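Local atomic coordinates of succinyl-CoA ligase (ADP-forming) subunit alpha (Methanosaeta concilii, PDB entry 6HXI), a protein that belongs to the succinyl-CoA ligase family, joining a CoA-ligase-like part to a helical part related to citrate synthase, with coenzyme A bound in the model. Residues I454-R459 with V567-N573; K462-E466 with K560-D564; E198-I202 with H215-Y219; F9-A15 with T145-I151; C357-D361 with L391-K395. All coordinates share one frame; numbering follows the deposited sequence. Where two conformers were deposited one is given.

How the contacts relate
The five contacts fall into two groups on opposite sides of the chain's centre. Contacts 1, 2 and 5 lie in or beside the citrate synthase-like helical region, whereas contacts 3 and 4 belong to the alpha/beta part that includes the CoA-ligase range. Contacts 1 and 2 share helices 453-466 and 560-569: contact 1 is buried, mostly apolar packing round an acid and a water, while contact 2 is partly buried and ionic. Contact 5, also buried, joins apolar touches to one lysine-threonine bond at an intersubunit junction, and its W392 and F393 pack on Y571 of contact 1. Contacts 3 and 4 serve the same sheet and meet at E198 and T145, one centred on a buried salt bridge, the other on phenylalanine packing.

Contact 1: I454-R459 with V567-N573; sequences IDDAAR and VRLGYLN
D455 and L572 bring the backbones within 6.1 Å, CA to CA, where helix 453-466 passes the break between helices 560-569 and 571-594. G570 makes that break: its positive phi (80°) closes a Schellman motif, and it is also the N-cap of the next helix. The carboxylate of D455 reaches into this junction. OD2 lies 3.5 Å from G570 CA, and OD1 lies 3.6 Å from L572 CB. D455 OD1 is also 2.7 Å from a water that may donate to it, though other acceptors compete for its protons; the same water receives the N-H of L572 N at 3.1 Å. Apolar groups pack beside the acid: L572 CD2 touches both I454 CG2 and A458 CB, 3.9 Å from each. R459 lays its aliphatic CB 3.9 Å from V567 CG1, which stands anti to the valine's own backbone N (chi1 179°). I454, V567 and L572 also touch helix 540-555. Two acceptors, D455 OD1 and V567 O, sit only 3.2 Å apart with no bond between them, and the water beside OD1, which takes the L572 N-H, probably eases their proximity.

Contact 2: K462-E466 with K560-D564; sequences KRAQE and KEEID
K462 NZ is gripped by three oxygens: E466 OE1 at 2.8 Å, D564 OD1 at 2.9 Å and the backbone K560 O at 3.1 Å. With E466 and D564 it forms a salt-bridge network spanning two antiparallel helices of the citrate synthase-like region. The local axes run at 158° to each other and approach to 12.9 Å at the closest, a separation that long side chains have to bridge. K462 does so with CG set anti to its backbone N (chi1 -161°), and a bend at the last torsion brings the ammonium to the far helix. The bond to D564 is geometrically weak, though its charges make a salt bridge. E466, one turn further on in the same helix as K462, is met from above its carboxylate plane, 51° out of it. K560 O is shared, for it also receives the helical N-H of D564. Apolar contact backs the polar group: I563 CG2 presses on K462 CE at 3.5 Å, and I549 of helix 540-555 touches both side chains. From the opposite direction K560 extends past E466, its CE 3.4 Å from OE1. The two acids, as like charges, would probably repel each other but for the ammonium beside them. A water also joins them, donating to E466 OE1 at 2.7 Å and to D564 OD2 at 3.1 Å.

Contact 3: E198-I202 with H215-Y219; sequences EGVAI and HILRY
V200 places CG1 squarely over one face of the H215 imidazole, 3.9 Å from the ring centroid and 7° off its normal, a CH-pi contact. I202 CG2 approaches the same ring obliquely, 3.6 Å from CD2. Strand 196-201 and helix 212-221 run nearly antiparallel here, with local axes at 171° and 10.4 Å apart. The chain goes on from this helix to strand 227-233, which is parallel to 196-201 with strand 172-176 between them, so the unit is a beta-alpha-beta crossover of the alpha/beta sheet. One turn along the helix, R218 meets E198 end-on: NH1 and NH2 both donate to the single oxygen OE1, each at 2.8 Å, and that oxygen lies in the guanidinium plane. The bonds are bent, as such a shared acceptor requires. On its other side NH2 donates to H215 ND1 at 3.2 Å along a nearly straight line of 167°, in the plane of both groups, which fixes the imidazole's rotation under V200. The ring edge of Y219 faces E198 as well, CE1 standing 3.2 Å from OE1, while its hydroxyl bonds to F174 O. S210 pairs with H215 NE2, and T145 with E198 OE2. The buried carboxylate thus has partners at both oxygens, and its charge is probably balanced by R218 at the helix-sheet boundary.

Contact 4: F9-A15 with T145-I151; sequences FDINTKA and TAGAFRI
The F9 ring carries F149 CD2 over one face, 3.6 Å from CG and offset toward the rim, and has T145 OG1 near its plane at the edge. The two phenyl planes are inclined at 35° with centroids 4.8 Å apart, an oblique pairing. F149 in turn bears T13 CG2 over a face, 3.9 Å from the ring centroid in a CH-pi contact, and A15 CB at its edge, 3.8 Å from CZ. Its CG stands anti to the backbone N (chi1 -178°), which carries the ring out into the loop ahead of strand 15-18. I151 CD1 reaches F9 CZ at 3.4 Å. Together these contacts join the loop to a short antiparallel pair, strands 143-145 and 149-150, at the edge of the sheet that contains strand 196-201. A classic beta bulge there sets A148 and F149 both opposite T145, whose O accepts from each of their N-H groups. A148 CB fits against the loop backbone, 3.5 Å from I11 N. The loop itself is shaped by a type I turn from D10 to T13 and an Asx turn, with N12 N donating to D10 OD1, while T13 OG1 receives D10 N in a straight bond. T145 OG1 is 3.1 Å from F9 O, but its single proton could go instead to E198 OE2. V83 of strand 83-86 and I108 of strand 108-111 also touch F9.

Contact 5: C357-D361 with L391-K395; sequences CTISD and LWFKK
I359 and L391 are the nearest residues by backbone, their CA atoms 5.5 Å apart, where the loop between C357 and strand 360-361 meets helix 383-393 near its C-terminal end. That helix has a wider, pi-type turn at 391-393, and K394 then leaves it with positive phi (53°). I359 CG2 lies 3.5 Å from L391 O. The isoleucine CG1 takes the crowded position between backbone N and carbonyl carbon (chi1 63°), and this places both CG2 and CD1 beside that carbonyl. L391 answers in kind: its CD2 touches I359 O at 3.4 Å and S360 CB at 4.2 Å. K394 comes across at about a right angle to both T358 and I359. Its CG rests 4.0 Å from I359 CG2, the chain bends at chi3 (-70°), and CD passes 3.4 Å from T358 OG1 before NZ donates to that same hydroxyl at 3.1 Å. T358 OG1 is also hydrogen-bonded to D590 of the second subunit, probably relaying between base and acid. S360 OG pairs similarly with D414 of the second subunit. The arrangement is an intersubunit junction: a loop that leads into the edge strand 360-361 of a small antiparallel sheet packs on the end region of a helix, while C357, just before it, pairs in parallel with a strand of the third subunit.

Contact 1: I454-R459 with V567-N573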
# COMPACT_ATOMS: atom_id res chain seq x y z
N ILE B 454 10.88 -1.70 18.55
CA ILE B 454 11.73 -2.90 18.48
C ILE B 454 13.11 -2.48 18.06
O ILE B 454 14.06 -2.80 18.76
CB ILE B 454 11.18 -4.03 17.58
CG1 ILE B 454 9.77 -4.44 18.02
CG2 ILE B 454 12.15 -5.24 17.61
CD1 ILE B 454 9.08 -5.51 17.13
N ASP B 455 13.17 -1.71 16.98
CA ASP B 455 14.42 -1.16 16.39
C ASP B 455 15.07 -0.15 17.32
O ASP B 455 16.26 -0.22 17.48
CB ASP B 455 14.10 -0.42 15.10
CG ASP B 455 14.66 -1.12 13.88
OD1 ASP B 455 15.49 -2.00 14.08
OD2 ASP B 455 14.27 -0.77 12.77
N ASP B 456 14.28 0.78 17.86
CA ASP B 456 14.77 1.82 18.77
C ASP B 456 15.40 1.21 19.97
O ASP B 456 16.45 1.70 20.36
CB ASP B 456 13.67 2.77 19.25
CG ASP B 456 12.99 3.66 18.25
OD1 ASP B 456 13.56 3.86 17.15
OD2 ASP B 456 11.89 4.19 18.57
N ALA B 457 14.79 0.14 20.57
CA ALA B 457 15.33 -0.55 21.75
C ALA B 457 16.64 -1.22 21.41
O ALA B 457 17.61 -1.03 22.14
CB ALA B 457 14.36 -1.57 22.31
N ALA B 458 16.68 -1.97 20.29
CA ALA B 458 17.93 -2.59 19.84
C ALA B 458 19.04 -1.52 19.70
O ALA B 458 20.10 -1.69 20.27
CB ALA B 458 17.70 -3.34 18.53
N ARG B 459 18.74 -0.42 19.03
CA ARG B 459 19.61 0.72 18.75
C ARG B 459 20.16 1.37 20.02
O ARG B 459 21.38 1.41 20.21
CB ARG B 459 18.79 1.76 17.96
CG ARG B 459 19.58 2.82 17.21
CD ARG B 459 18.98 3.08 15.82
NE ARG B 459 17.52 3.11 15.79
CZ ARG B 459 16.78 2.79 14.74
NH1 ARG B 459 15.46 2.87 14.79
NH2 ARG B 459 17.36 2.39 13.61
N VAL B 567 20.29 -3.30 12.38
CA VAL B 567 19.42 -2.37 13.13
C VAL B 567 19.00 -1.19 12.23
O VAL B 567 17.81 -0.87 12.16
CB VAL B 567 20.08 -1.89 14.45
CG1 VAL B 567 19.17 -0.92 15.19
CG2 VAL B 567 20.48 -3.06 15.35
N ARG B 568 19.99 -0.57 11.55
CA ARG B 568 19.84 0.55 10.63
C ARG B 568 18.88 0.26 9.45
O ARG B 568 18.06 1.12 9.13
CB ARG B 568 21.24 0.96 10.10
CG ARG B 568 21.27 2.21 9.22
CD ARG B 568 22.70 2.59 8.83
NE ARG B 568 23.32 1.61 7.93
CZ ARG B 568 24.33 0.82 8.26
NH1 ARG B 568 24.85 0.87 9.49
NH2 ARG B 568 24.83 -0.04 7.38
N LEU B 569 19.00 -0.93 8.82
CA LEU B 569 18.19 -1.29 7.64
C LEU B 569 16.74 -1.71 7.95
O LEU B 569 15.92 -1.77 7.03
CB LEU B 569 18.87 -2.32 6.73
CG LEU B 569 20.22 -1.90 6.10
CD1 LEU B 569 20.63 -2.87 5.01
CD2 LEU B 569 20.16 -0.48 5.51
N GLY B 570 16.42 -1.93 9.22
CA GLY B 570 15.05 -2.22 9.63
C GLY B 570 14.60 -3.64 9.43
O GLY B 570 13.41 -3.88 9.24
N TYR B 571 15.54 -4.61 9.54
CA TYR B 571 15.25 -6.04 9.47
C TYR B 571 14.18 -6.39 10.50
O TYR B 571 13.27 -7.16 10.22
CB TYR B 571 16.52 -6.81 9.83
CG TYR B 571 17.56 -6.92 8.75
CD1 TYR B 571 18.32 -5.81 8.37
CD2 TYR B 571 17.88 -8.14 8.18
CE1 TYR B 571 19.36 -5.93 7.44
CE2 TYR B 571 18.92 -8.27 7.26
CZ TYR B 571 19.63 -7.15 6.87
OH TYR B 571 20.65 -7.26 5.96
N LEU B 572 14.27 -5.76 11.65
CA LEU B 572 13.37 -5.93 12.80
C LEU B 572 11.98 -5.42 12.54
O LEU B 572 11.03 -6.03 13.02
CB LEU B 572 14.00 -5.31 14.06
CG LEU B 572 14.86 -6.26 14.93
CD1 LEU B 572 15.80 -7.10 14.12
CD2 LEU B 572 15.64 -5.49 15.98
N ASN B 573 11.82 -4.35 11.72
CA ASN B 573 10.51 -3.89 11.30
C ASN B 573 9.88 -4.92 10.37
O ASN B 573 8.68 -5.14 10.44
CB ASN B 573 10.56 -2.52 10.62
CG ASN B 573 10.73 -1.41 11.61
OD1 ASN B 573 11.83 -1.16 12.11
ND2 ASN B 573 9.62 -0.79 12.01
O HOH W 1 16.57 -3.88 12.55

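Contact 2: K462-E466 with K560-D564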
# COMPACT_ATOMS: atom_id res chain seq x y z
N LYS B 462 22.03 -1.19 22.55
CA LYS B 462 23.32 -1.60 21.97
C LYS B 462 24.37 -0.48 22.17
O LYS B 462 25.46 -0.74 22.65
CB LYS B 462 23.17 -1.98 20.48
CG LYS B 462 24.31 -2.81 19.95
CD LYS B 462 24.50 -2.70 18.46
CE LYS B 462 25.74 -3.49 18.11
NZ LYS B 462 26.62 -2.81 17.13
N ARG B 463 24.01 0.76 21.82
CA ARG B 463 24.88 1.94 21.94
C ARG B 463 25.33 2.16 23.39
O ARG B 463 26.52 2.25 23.64
CB ARG B 463 24.17 3.17 21.35
CG ARG B 463 24.93 4.48 21.53
CD ARG B 463 24.05 5.71 21.36
NE ARG B 463 22.89 5.72 22.27
CZ ARG B 463 22.91 6.15 23.52
NH1 ARG B 463 24.03 6.62 24.06
NH2 ARG B 463 21.80 6.11 24.25
N ALA B 464 24.41 2.17 24.34
CA ALA B 464 24.74 2.37 25.75
C ALA B 464 25.75 1.35 26.23
O ALA B 464 26.79 1.72 26.76
CB ALA B 464 23.47 2.32 26.60
N GLN B 465 25.46 0.05 26.00
CA GLN B 465 26.28 -1.07 26.42
C GLN B 465 27.63 -1.08 25.70
O GLN B 465 28.61 -1.43 26.34
CB GLN B 465 25.50 -2.36 26.19
CG GLN B 465 26.03 -3.59 26.93
CD GLN B 465 26.73 -4.60 26.06
OE1 GLN B 465 26.65 -4.58 24.83
NE2 GLN B 465 27.38 -5.54 26.69
N GLU B 466 27.68 -0.67 24.42
CA GLU B 466 28.92 -0.62 23.61
C GLU B 466 29.84 0.50 24.11
O GLU B 466 31.00 0.24 24.47
CB GLU B 466 28.61 -0.33 22.12
CG GLU B 466 28.42 -1.53 21.21
CD GLU B 466 28.05 -1.15 19.79
OE1 GLU B 466 28.58 -1.78 18.85
OE2 GLU B 466 27.25 -0.19 19.62
N LYS B 560 30.54 -6.13 14.67
CA LYS B 560 29.80 -5.01 15.31
C LYS B 560 29.05 -4.17 14.26
O LYS B 560 27.89 -3.86 14.47
CB LYS B 560 30.78 -4.11 16.09
CG LYS B 560 30.68 -4.20 17.60
CD LYS B 560 31.80 -3.35 18.19
CE LYS B 560 31.64 -3.02 19.65
NZ LYS B 560 32.76 -2.15 20.12
N GLU B 561 29.73 -3.87 13.12
CA GLU B 561 29.25 -3.11 11.96
C GLU B 561 28.04 -3.79 11.31
O GLU B 561 27.02 -3.12 11.06
CB GLU B 561 30.36 -2.96 10.91
CG GLU B 561 31.48 -1.99 11.24
CD GLU B 561 32.42 -1.68 10.08
OE1 GLU B 561 33.08 -2.63 9.58
OE2 GLU B 561 32.52 -0.50 9.68
N GLU B 562 28.17 -5.11 11.02
CA GLU B 562 27.12 -5.94 10.44
C GLU B 562 25.85 -5.86 11.29
O GLU B 562 24.76 -5.69 10.75
CB GLU B 562 27.57 -7.39 10.33
CG GLU B 562 28.50 -7.65 9.16
CD GLU B 562 28.97 -9.09 9.10
OE1 GLU B 562 29.98 -9.40 9.77
OE2 GLU B 562 28.28 -9.92 8.46
N ILE B 563 26.01 -5.95 12.61
CA ILE B 563 24.92 -5.85 13.57
C ILE B 563 24.29 -4.44 13.50
O ILE B 563 23.06 -4.32 13.40
CB ILE B 563 25.39 -6.29 14.98
CG1 ILE B 563 25.73 -7.80 14.96
CG2 ILE B 563 24.33 -5.98 16.04
CD1 ILE B 563 26.50 -8.32 16.07
N ASP B 564 25.14 -3.40 13.45
CA ASP B 564 24.64 -2.01 13.35
C ASP B 564 23.82 -1.81 12.07
O ASP B 564 22.76 -1.17 12.09
CB ASP B 564 25.79 -1.00 13.47
CG ASP B 564 26.16 -0.60 14.89
OD1 ASP B 564 25.28 -0.68 15.79
OD2 ASP B 564 27.32 -0.18 15.11
O HOH W 2 29.90 -0.45 16.86

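Contact 3: E198-I202 with H215-Y219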
# COMPACT_ATOMS: atom_id res chain seq x y z
N GLU B 198 6.61 -20.97 -57.38
CA GLU B 198 5.77 -21.44 -56.29
C GLU B 198 6.20 -22.86 -55.87
O GLU B 198 6.64 -23.65 -56.70
CB GLU B 198 4.31 -21.45 -56.77
CG GLU B 198 3.28 -21.56 -55.67
CD GLU B 198 1.86 -21.37 -56.16
OE1 GLU B 198 1.26 -22.36 -56.62
OE2 GLU B 198 1.36 -20.22 -56.09
N GLY B 199 6.02 -23.16 -54.59
CA GLY B 199 6.33 -24.47 -54.03
C GLY B 199 5.29 -24.89 -53.00
O GLY B 199 4.89 -24.07 -52.18
N VAL B 200 4.84 -26.15 -53.03
CA VAL B 200 3.82 -26.64 -52.09
C VAL B 200 4.20 -28.03 -51.54
O VAL B 200 4.62 -28.89 -52.32
CB VAL B 200 2.37 -26.66 -52.70
CG1 VAL B 200 1.36 -27.35 -51.78
CG2 VAL B 200 1.88 -25.26 -53.06
N ALA B 201 4.04 -28.25 -50.22
CA ALA B 201 4.22 -29.57 -49.65
C ALA B 201 2.78 -30.03 -49.27
O ALA B 201 2.09 -29.33 -48.52
CB ALA B 201 5.12 -29.52 -48.43
N ILE B 202 2.32 -31.15 -49.83
CA ILE B 202 0.95 -31.62 -49.54
C ILE B 202 0.83 -32.39 -48.20
O ILE B 202 -0.29 -32.71 -47.78
CB ILE B 202 0.34 -32.42 -50.72
CG1 ILE B 202 1.14 -33.71 -51.04
CG2 ILE B 202 0.16 -31.54 -51.96
CD1 ILE B 202 0.28 -34.90 -51.53
N HIS B 215 -2.19 -29.23 -57.53
CA HIS B 215 -1.18 -28.19 -57.64
C HIS B 215 -0.45 -28.24 -58.96
O HIS B 215 -0.27 -27.18 -59.55
CB HIS B 215 -0.22 -28.19 -56.44
CG HIS B 215 -0.96 -28.18 -55.13
ND1 HIS B 215 -1.56 -27.02 -54.65
CD2 HIS B 215 -1.24 -29.19 -54.28
CE1 HIS B 215 -2.17 -27.36 -53.53
NE2 HIS B 215 -2.00 -28.66 -53.26
N ILE B 216 -0.11 -29.46 -59.48
CA ILE B 216 0.57 -29.61 -60.78
C ILE B 216 -0.29 -29.03 -61.92
O ILE B 216 0.24 -28.37 -62.82
CB ILE B 216 1.06 -31.07 -61.06
CG1 ILE B 216 2.22 -31.43 -60.11
CG2 ILE B 216 1.50 -31.24 -62.54
CD1 ILE B 216 2.70 -32.89 -60.13
N LEU B 217 -1.63 -29.25 -61.84
CA LEU B 217 -2.59 -28.74 -62.82
C LEU B 217 -2.68 -27.22 -62.80
O LEU B 217 -2.87 -26.63 -63.85
CB LEU B 217 -3.98 -29.38 -62.69
CG LEU B 217 -4.10 -30.84 -63.09
CD1 LEU B 217 -5.51 -31.34 -62.88
CD2 LEU B 217 -3.66 -31.07 -64.52
N ARG B 218 -2.52 -26.60 -61.62
CA ARG B 218 -2.49 -25.15 -61.49
C ARG B 218 -1.22 -24.60 -62.15
O ARG B 218 -1.28 -23.55 -62.79
CB ARG B 218 -2.51 -24.71 -60.02
CG ARG B 218 -3.83 -24.83 -59.30
CD ARG B 218 -3.80 -24.12 -57.95
NE ARG B 218 -2.69 -24.56 -57.09
CZ ARG B 218 -1.54 -23.91 -56.93
NH1 ARG B 218 -1.31 -22.79 -57.59
NH2 ARG B 218 -0.60 -24.40 -56.13
N TYR B 219 -0.06 -25.27 -61.97
CA TYR B 219 1.20 -24.85 -62.56
C TYR B 219 1.14 -24.92 -64.08
O TYR B 219 1.77 -24.09 -64.75
CB TYR B 219 2.37 -25.71 -62.06
CG TYR B 219 2.56 -25.78 -60.56
CD1 TYR B 219 2.11 -24.75 -59.73
CD2 TYR B 219 3.24 -26.84 -59.97
CE1 TYR B 219 2.29 -24.80 -58.35
CE2 TYR B 219 3.43 -26.90 -58.59
CZ TYR B 219 2.97 -25.87 -57.79
OH TYR B 219 3.16 -25.93 -56.43

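Contact 4: F9-A15 with T145-I151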
# COMPACT_ATOMS: atom_id res chain seq x y z
N PHE B 9 -1.65 -18.00 -54.15
CA PHE B 9 -1.26 -16.78 -53.44
C PHE B 9 -0.54 -15.83 -54.32
O PHE B 9 0.28 -16.24 -55.14
CB PHE B 9 -0.32 -17.05 -52.27
CG PHE B 9 -0.54 -18.34 -51.55
CD1 PHE B 9 -1.67 -18.53 -50.77
CD2 PHE B 9 0.41 -19.35 -51.60
CE1 PHE B 9 -1.88 -19.73 -50.09
CE2 PHE B 9 0.20 -20.55 -50.92
CZ PHE B 9 -0.95 -20.74 -50.18
N ASP B 10 -0.74 -14.55 -54.05
CA ASP B 10 -0.02 -13.48 -54.73
C ASP B 10 0.44 -12.45 -53.70
O ASP B 10 0.31 -12.66 -52.48
CB ASP B 10 -0.86 -12.87 -55.87
CG ASP B 10 -2.26 -12.38 -55.51
OD1 ASP B 10 -2.40 -11.68 -54.46
OD2 ASP B 10 -3.19 -12.61 -56.31
N ILE B 11 0.98 -11.34 -54.20
CA ILE B 11 1.49 -10.25 -53.41
C ILE B 11 0.36 -9.48 -52.71
O ILE B 11 0.64 -8.68 -51.83
CB ILE B 11 2.42 -9.38 -54.31
CG1 ILE B 11 3.44 -8.59 -53.46
CG2 ILE B 11 1.64 -8.49 -55.28
CD1 ILE B 11 4.87 -8.50 -54.01
N ASN B 12 -0.92 -9.75 -53.07
CA ASN B 12 -2.07 -9.10 -52.42
C ASN B 12 -2.82 -10.03 -51.45
O ASN B 12 -3.81 -9.62 -50.84
CB ASN B 12 -3.01 -8.48 -53.45
CG ASN B 12 -2.36 -7.44 -54.32
OD1 ASN B 12 -1.93 -6.37 -53.85
ND2 ASN B 12 -2.24 -7.73 -55.61
N THR B 13 -2.34 -11.28 -51.30
CA THR B 13 -2.91 -12.29 -50.38
C THR B 13 -2.85 -11.82 -48.92
O THR B 13 -1.79 -11.40 -48.45
CB THR B 13 -2.21 -13.62 -50.58
OG1 THR B 13 -2.49 -14.08 -51.89
CG2 THR B 13 -2.62 -14.66 -49.57
N LYS B 14 -3.99 -11.88 -48.25
CA LYS B 14 -4.19 -11.56 -46.84
C LYS B 14 -4.66 -12.84 -46.14
O LYS B 14 -5.45 -13.63 -46.70
CB LYS B 14 -5.19 -10.40 -46.68
CG LYS B 14 -4.63 -9.05 -47.07
CD LYS B 14 -3.63 -8.51 -46.05
CE LYS B 14 -3.38 -7.04 -46.25
NZ LYS B 14 -2.72 -6.44 -45.07
N ALA B 15 -4.13 -13.07 -44.95
CA ALA B 15 -4.34 -14.30 -44.23
C ALA B 15 -4.64 -14.12 -42.75
O ALA B 15 -4.34 -13.08 -42.16
CB ALA B 15 -3.11 -15.20 -44.37
N THR B 145 4.74 -18.76 -52.54
CA THR B 145 4.89 -18.12 -53.85
C THR B 145 6.07 -17.19 -53.61
O THR B 145 5.99 -16.29 -52.76
CB THR B 145 3.62 -17.37 -54.30
OG1 THR B 145 2.50 -18.26 -54.35
CG2 THR B 145 3.79 -16.72 -55.68
N ALA B 146 7.20 -17.44 -54.29
CA ALA B 146 8.41 -16.65 -54.16
C ALA B 146 8.16 -15.18 -54.48
O ALA B 146 7.51 -14.85 -55.47
CB ALA B 146 9.50 -17.21 -55.03
N GLY B 147 8.60 -14.31 -53.59
CA GLY B 147 8.41 -12.88 -53.70
C GLY B 147 7.00 -12.38 -53.42
O GLY B 147 6.75 -11.19 -53.61
N ALA B 148 6.08 -13.24 -52.96
CA ALA B 148 4.68 -12.85 -52.73
C ALA B 148 4.07 -13.24 -51.37
O ALA B 148 3.54 -12.37 -50.68
CB ALA B 148 3.81 -13.38 -53.85
N PHE B 149 4.10 -14.53 -50.99
CA PHE B 149 3.48 -15.00 -49.75
C PHE B 149 4.13 -16.29 -49.27
O PHE B 149 4.49 -17.14 -50.09
CB PHE B 149 1.96 -15.25 -49.97
CG PHE B 149 1.15 -15.70 -48.78
CD1 PHE B 149 0.59 -14.77 -47.91
CD2 PHE B 149 0.93 -17.05 -48.54
CE1 PHE B 149 -0.16 -15.19 -46.80
CE2 PHE B 149 0.19 -17.47 -47.42
CZ PHE B 149 -0.36 -16.54 -46.56
N ARG B 150 4.19 -16.46 -47.94
CA ARG B 150 4.69 -17.69 -47.34
C ARG B 150 3.66 -18.22 -46.32
O ARG B 150 3.05 -17.42 -45.59
CB ARG B 150 6.08 -17.50 -46.70
CG ARG B 150 6.08 -17.37 -45.19
CD ARG B 150 7.35 -16.79 -44.64
NE ARG B 150 8.31 -17.83 -44.34
CZ ARG B 150 9.49 -17.64 -43.79
NH1 ARG B 150 10.31 -18.66 -43.62
NH2 ARG B 150 9.89 -16.42 -43.45
N ILE B 151 3.50 -19.54 -46.26
CA ILE B 151 2.62 -20.16 -45.27
C ILE B 151 3.45 -20.43 -44.01
O ILE B 151 4.36 -21.26 -44.07
CB ILE B 151 1.93 -21.45 -45.75
CG1 ILE B 151 1.01 -21.18 -46.94
CG2 ILE B 151 1.17 -22.09 -44.60
CD1 ILE B 151 0.72 -22.44 -47.79

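Contact 5: C357-D361 with L391-K395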
# COMPACT_ATOMS: atom_id res chain seq x y z
N CYS B 357 21.35 -9.86 -7.53
CA CYS B 357 20.56 -10.63 -6.57
C CYS B 357 21.51 -11.61 -5.88
O CYS B 357 22.14 -12.45 -6.53
CB CYS B 357 19.40 -11.38 -7.23
SG CYS B 357 18.34 -12.25 -6.03
N THR B 358 21.62 -11.51 -4.57
CA THR B 358 22.50 -12.42 -3.85
C THR B 358 21.70 -13.40 -2.99
O THR B 358 22.31 -14.20 -2.33
CB THR B 358 23.48 -11.62 -2.95
OG1 THR B 358 22.73 -11.09 -1.86
CG2 THR B 358 24.22 -10.47 -3.68
N ILE B 359 20.35 -13.32 -2.94
CA ILE B 359 19.61 -14.15 -1.97
C ILE B 359 18.86 -15.36 -2.55
O ILE B 359 18.50 -16.24 -1.80
CB ILE B 359 18.64 -13.26 -1.13
CG1 ILE B 359 17.55 -12.59 -1.99
CG2 ILE B 359 19.41 -12.22 -0.31
CD1 ILE B 359 16.25 -12.38 -1.26
N SER B 360 18.55 -15.36 -3.83
CA SER B 360 17.78 -16.46 -4.39
C SER B 360 18.00 -16.53 -5.86
O SER B 360 18.32 -15.53 -6.48
CB SER B 360 16.29 -16.27 -4.09
OG SER B 360 15.86 -15.12 -4.79
N ASP B 361 17.77 -17.68 -6.43
CA ASP B 361 18.01 -17.93 -7.84
C ASP B 361 17.05 -18.99 -8.33
O ASP B 361 17.12 -20.16 -7.91
CB ASP B 361 19.48 -18.38 -8.03
CG ASP B 361 19.93 -18.48 -9.48
OD1 ASP B 361 19.07 -18.36 -10.38
OD2 ASP B 361 21.15 -18.69 -9.70
N LEU B 391 17.23 -16.15 3.47
CA LEU B 391 16.74 -15.05 2.62
C LEU B 391 17.02 -13.67 3.14
O LEU B 391 17.19 -12.77 2.32
CB LEU B 391 15.25 -15.25 2.34
CG LEU B 391 14.97 -16.49 1.44
CD1 LEU B 391 13.51 -16.72 1.29
CD2 LEU B 391 15.63 -16.34 0.04
N TRP B 392 17.06 -13.46 4.47
CA TRP B 392 17.34 -12.13 5.01
C TRP B 392 18.79 -11.97 5.49
O TRP B 392 19.35 -10.90 5.32
CB TRP B 392 16.41 -11.77 6.19
CG TRP B 392 14.93 -11.72 5.90
CD1 TRP B 392 14.28 -12.16 4.77
CD2 TRP B 392 13.91 -11.32 6.82
NE1 TRP B 392 12.93 -12.06 4.94
CE2 TRP B 392 12.67 -11.56 6.20
CE3 TRP B 392 13.94 -10.80 8.13
CZ2 TRP B 392 11.45 -11.28 6.83
CZ3 TRP B 392 12.73 -10.46 8.73
CH2 TRP B 392 11.50 -10.74 8.11
N PHE B 393 19.37 -12.97 6.18
CA PHE B 393 20.72 -12.75 6.73
C PHE B 393 21.79 -13.46 5.96
O PHE B 393 22.96 -13.27 6.27
CB PHE B 393 20.79 -13.09 8.23
CG PHE B 393 19.71 -12.45 9.06
CD1 PHE B 393 18.46 -13.05 9.20
CD2 PHE B 393 19.94 -11.26 9.72
CE1 PHE B 393 17.44 -12.45 9.94
CE2 PHE B 393 18.92 -10.66 10.49
CZ PHE B 393 17.68 -11.26 10.58
N LYS B 394 21.38 -14.24 4.95
CA LYS B 394 22.27 -15.09 4.14
C LYS B 394 23.10 -16.01 5.05
O LYS B 394 24.31 -16.11 4.92
CB LYS B 394 23.11 -14.26 3.15
CG LYS B 394 22.27 -13.66 2.04
CD LYS B 394 23.11 -13.08 0.91
CE LYS B 394 23.85 -11.86 1.34
NZ LYS B 394 24.88 -11.47 0.34
N LYS B 395 22.42 -16.60 6.07
CA LYS B 395 23.04 -17.48 7.05
C LYS B 395 22.28 -18.76 7.25
O LYS B 395 21.07 -18.76 7.24
CB LYS B 395 23.18 -16.80 8.43
CG LYS B 395 24.07 -15.56 8.46
CD LYS B 395 25.53 -15.92 8.41
CE LYS B 395 26.32 -14.78 7.80
NZ LYS B 395 26.25 -13.55 8.61